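Local coordinates for Mgp-operon protein 3 (Mycoplasma pneumoniae, PDB 6RJ1) that probably serves in the adhesion of this human pathogen to host cells, as a membrane-bound partner of the P1 adhesin with an extracellular domain that probably binds host sugars, at residues Asn798-Arg811 / Val890-Glu902. Sequence-based numbering, arbitrary orientation.
Sequences NYSAVLLVRGGVVR and VITVSRTGIEFNE
Val802, Leu804 and Val809 of a beta hairpin, strands 799-805 and 808-811 joined by a type II turn, pack face to face on Val893 and Ile891 of strand 890-896. Two antiparallel sheets meet as layers, as neighbouring blades of a beta-propeller do, the fold that the family of this adhesin suggests; the axes of strands 799-805 and 890-896 come within 9.3 Å, their N-to-C directions 136° apart. At the centre of this tight, apolar part Val893 CG1, anti to the backbone N (chi1 178°), lies 3.8 Å from Val809 CG2 and 4.0 Å from Val802 CG2, while Val893 CG2 meets Leu804 CD1. Ile891 CD1 touches Leu804 CD2 more loosely, and Trp863 and Tyr865 of strand 862-868 close in on Val802.

Toward the loop after strand 890-896 the packing gives way to polar links: the Arg811-Glu899 pair is buried, and the rim at Arg895, Thr896 and Phe900 is partly exposed. Arg811, extended, meets Glu899 end-on in a nearly coplanar salt bridge: Arg811 NH2 to Glu899 OE1 is 2.7 Å and NH1 to OE2 3.2 Å, both on syn lone pairs. NE and NH2 also share Ser800 OG, and NH1 reaches Ala914 O, so the guanidinium is fixed in rotation. Arg895 CG lies over one face of it, and the two guanidinium planes stand nearly perpendicular; Glu899, and more weakly Asp787 near Arg895 NE, probably ease their like charges, while Arg895 NH1 bonds Tyr856 OH. At the far end Asn798 ND2 donates to Phe900 O over 2.8 Å, almost straight at 169°, on a lone pair.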
# COMPACT_ATOMS: atom_id res chain seq x y z
N ASN A 798 12.39 23.00 -11.28
CA ASN A 798 12.38 21.76 -10.51
C ASN A 798 11.02 21.42 -9.91
O ASN A 798 10.23 22.31 -9.61
CB ASN A 798 13.42 21.79 -9.37
CG ASN A 798 14.86 22.00 -9.76
OD1 ASN A 798 15.34 21.56 -10.82
ND2 ASN A 798 15.60 22.67 -8.89
N TYR A 799 10.78 20.13 -9.72
CA TYR A 799 9.56 19.63 -9.10
C TYR A 799 9.81 18.38 -8.30
O TYR A 799 10.67 17.56 -8.64
CB TYR A 799 8.40 19.47 -10.11
CG TYR A 799 8.68 18.51 -11.25
CD1 TYR A 799 8.35 17.16 -11.15
CD2 TYR A 799 9.20 18.97 -12.46
CE1 TYR A 799 8.58 16.28 -12.20
CE2 TYR A 799 9.43 18.10 -13.52
CZ TYR A 799 9.12 16.75 -13.39
OH TYR A 799 9.35 15.90 -14.43
N SER A 800 9.07 18.24 -7.20
CA SER A 800 9.17 17.11 -6.30
C SER A 800 7.80 16.69 -5.83
O SER A 800 6.86 17.47 -5.89
CB SER A 800 10.03 17.49 -5.09
OG SER A 800 11.36 17.79 -5.49
N ALA A 801 7.69 15.47 -5.35
CA ALA A 801 6.46 14.95 -4.78
C ALA A 801 6.78 14.56 -3.36
O ALA A 801 7.88 14.08 -3.08
CB ALA A 801 5.97 13.75 -5.55
N VAL A 802 5.86 14.83 -2.45
CA VAL A 802 6.09 14.45 -1.06
C VAL A 802 4.96 13.57 -0.58
O VAL A 802 3.86 13.60 -1.13
CB VAL A 802 6.42 15.61 -0.07
CG1 VAL A 802 7.64 16.43 -0.51
CG2 VAL A 802 5.21 16.50 0.17
N LEU A 803 5.24 12.77 0.45
CA LEU A 803 4.26 11.89 1.09
C LEU A 803 4.66 11.63 2.54
O LEU A 803 5.84 11.71 2.90
CB LEU A 803 4.03 10.57 0.32
CG LEU A 803 5.15 9.55 0.34
CD1 LEU A 803 4.61 8.17 0.60
CD2 LEU A 803 5.97 9.61 -0.93
N LEU A 804 3.66 11.34 3.36
CA LEU A 804 3.86 11.06 4.77
C LEU A 804 3.82 9.56 4.99
O LEU A 804 2.98 8.85 4.42
CB LEU A 804 2.76 11.76 5.59
CG LEU A 804 3.13 13.07 6.32
CD1 LEU A 804 3.97 14.02 5.46
CD2 LEU A 804 1.90 13.79 6.79
N VAL A 805 4.80 9.07 5.76
CA VAL A 805 4.94 7.66 6.17
C VAL A 805 5.06 7.61 7.69
O VAL A 805 5.18 8.66 8.33
CB VAL A 805 6.10 6.91 5.46
CG1 VAL A 805 5.81 6.72 3.97
CG2 VAL A 805 7.45 7.58 5.69
N ARG A 806 5.04 6.40 8.28
CA ARG A 806 5.18 6.26 9.72
C ARG A 806 6.58 6.69 10.14
O ARG A 806 7.58 6.14 9.65
CB ARG A 806 4.90 4.83 10.18
CG ARG A 806 3.50 4.36 9.85
CD ARG A 806 3.20 3.04 10.52
NE ARG A 806 2.97 3.20 11.96
CZ ARG A 806 2.73 2.19 12.79
NH1 ARG A 806 2.73 0.94 12.35
NH2 ARG A 806 2.51 2.43 14.08
N GLY A 807 6.64 7.74 10.97
CA GLY A 807 7.88 8.28 11.50
C GLY A 807 8.52 9.45 10.79
O GLY A 807 9.41 10.08 11.36
N GLY A 808 8.09 9.74 9.57
CA GLY A 808 8.66 10.85 8.82
C GLY A 808 8.07 11.17 7.47
O GLY A 808 7.07 10.57 7.05
N VAL A 809 8.68 12.15 6.79
CA VAL A 809 8.28 12.60 5.46
C VAL A 809 9.26 12.09 4.40
O VAL A 809 10.47 12.08 4.62
CB VAL A 809 8.08 14.15 5.41
CG1 VAL A 809 9.38 14.91 5.69
CG2 VAL A 809 7.45 14.61 4.10
N VAL A 810 8.71 11.65 3.26
CA VAL A 810 9.53 11.19 2.14
C VAL A 810 9.33 12.13 0.95
O VAL A 810 8.20 12.46 0.58
CB VAL A 810 9.43 9.68 1.78
CG1 VAL A 810 8.20 9.03 2.40
CG2 VAL A 810 9.51 9.41 0.28
N ARG A 811 10.46 12.60 0.40
CA ARG A 811 10.51 13.48 -0.75
C ARG A 811 11.04 12.71 -1.95
O ARG A 811 12.04 11.99 -1.84
CB ARG A 811 11.39 14.70 -0.46
CG ARG A 811 11.30 15.76 -1.55
CD ARG A 811 12.19 16.93 -1.27
NE ARG A 811 12.35 17.75 -2.46
CZ ARG A 811 13.11 18.84 -2.52
NH1 ARG A 811 13.78 19.25 -1.45
NH2 ARG A 811 13.18 19.54 -3.65
N VAL A 890 -2.86 20.14 11.48
CA VAL A 890 -2.29 20.47 10.18
C VAL A 890 -0.75 20.40 10.22
O VAL A 890 -0.11 21.00 11.10
CB VAL A 890 -2.81 21.82 9.59
CG1 VAL A 890 -2.43 21.98 8.13
CG2 VAL A 890 -4.32 21.95 9.75
N ILE A 891 -0.16 19.68 9.25
CA ILE A 891 1.29 19.55 9.09
C ILE A 891 1.74 20.34 7.85
O ILE A 891 1.08 20.30 6.82
CB ILE A 891 1.73 18.06 9.05
CG1 ILE A 891 1.76 17.47 10.48
CG2 ILE A 891 3.09 17.87 8.34
CD1 ILE A 891 1.91 15.94 10.59
N THR A 892 2.85 21.07 7.98
CA THR A 892 3.44 21.82 6.88
C THR A 892 4.70 21.08 6.42
O THR A 892 5.53 20.70 7.26
CB THR A 892 3.73 23.27 7.30
OG1 THR A 892 2.49 23.91 7.55
CG2 THR A 892 4.49 24.06 6.23
N VAL A 893 4.84 20.88 5.11
CA VAL A 893 6.03 20.25 4.55
C VAL A 893 6.80 21.28 3.71
O VAL A 893 6.23 21.91 2.83
CB VAL A 893 5.75 18.91 3.83
CG1 VAL A 893 7.03 18.33 3.24
CG2 VAL A 893 5.11 17.89 4.78
N SER A 894 8.08 21.48 4.03
CA SER A 894 8.94 22.44 3.35
C SER A 894 10.17 21.76 2.77
O SER A 894 10.59 20.73 3.27
CB SER A 894 9.36 23.54 4.31
OG SER A 894 9.84 23.03 5.55
N ARG A 895 10.76 22.35 1.72
CA ARG A 895 11.97 21.83 1.08
C ARG A 895 13.20 22.19 1.91
O ARG A 895 13.25 23.27 2.50
CB ARG A 895 12.13 22.42 -0.32
CG ARG A 895 11.23 21.82 -1.38
CD ARG A 895 11.48 22.49 -2.71
NE ARG A 895 10.79 21.81 -3.81
CZ ARG A 895 9.53 22.04 -4.17
NH1 ARG A 895 8.79 22.91 -3.50
NH2 ARG A 895 8.99 21.37 -5.18
N THR A 896 14.20 21.29 1.94
CA THR A 896 15.49 21.49 2.63
C THR A 896 16.62 20.96 1.75
O THR A 896 16.40 20.06 0.94
CB THR A 896 15.52 20.82 4.03
OG1 THR A 896 15.29 19.42 3.93
CG2 THR A 896 14.56 21.45 5.04
N GLY A 897 17.81 21.53 1.91
CA GLY A 897 19.01 21.13 1.18
C GLY A 897 19.24 21.85 -0.13
O GLY A 897 18.41 22.67 -0.56
N ILE A 898 20.38 21.55 -0.79
CA ILE A 898 20.79 22.11 -2.08
C ILE A 898 19.85 21.55 -3.17
O ILE A 898 19.54 20.35 -3.16
CB ILE A 898 22.29 21.81 -2.40
CG1 ILE A 898 23.24 22.00 -1.16
CG2 ILE A 898 22.80 22.60 -3.62
CD1 ILE A 898 23.29 23.41 -0.45
N GLU A 899 19.40 22.42 -4.08
CA GLU A 899 18.48 22.06 -5.16
C GLU A 899 19.21 21.91 -6.51
O GLU A 899 20.31 22.43 -6.67
CB GLU A 899 17.33 23.08 -5.26
CG GLU A 899 16.51 23.23 -3.98
CD GLU A 899 15.69 22.03 -3.54
OE1 GLU A 899 15.02 21.42 -4.40
OE2 GLU A 899 15.71 21.71 -2.33
N PHE A 900 18.60 21.17 -7.46
CA PHE A 900 19.13 20.92 -8.80
C PHE A 900 19.22 22.22 -9.60
O PHE A 900 18.23 22.96 -9.68
CB PHE A 900 18.29 19.85 -9.52
CG PHE A 900 18.88 19.26 -10.79
CD1 PHE A 900 20.15 18.69 -10.79
CD2 PHE A 900 18.13 19.21 -11.96
CE1 PHE A 900 20.68 18.13 -11.95
CE2 PHE A 900 18.67 18.64 -13.12
CZ PHE A 900 19.94 18.10 -13.11
N ASN A 901 20.41 22.52 -10.16
CA ASN A 901 20.72 23.74 -10.92
C ASN A 901 20.45 25.02 -10.10
O ASN A 901 20.05 26.04 -10.68
CB ASN A 901 20.02 23.80 -12.30
CG ASN A 901 19.73 22.50 -13.00
OD1 ASN A 901 18.58 22.21 -13.34
ND2 ASN A 901 20.74 21.68 -13.24
N GLU A 902 20.68 24.97 -8.76
CA GLU A 902 20.50 26.10 -7.83
C GLU A 902 21.36 27.31 -8.27
O GLU A 902 20.93 28.46 -8.14
CB GLU A 902 20.84 25.67 -6.39
CG GLU A 902 20.23 26.56 -5.32
CD GLU A 902 20.01 25.88 -3.98
OE1 GLU A 902 18.84 25.81 -3.54
OE2 GLU A 902 21.00 25.43 -3.36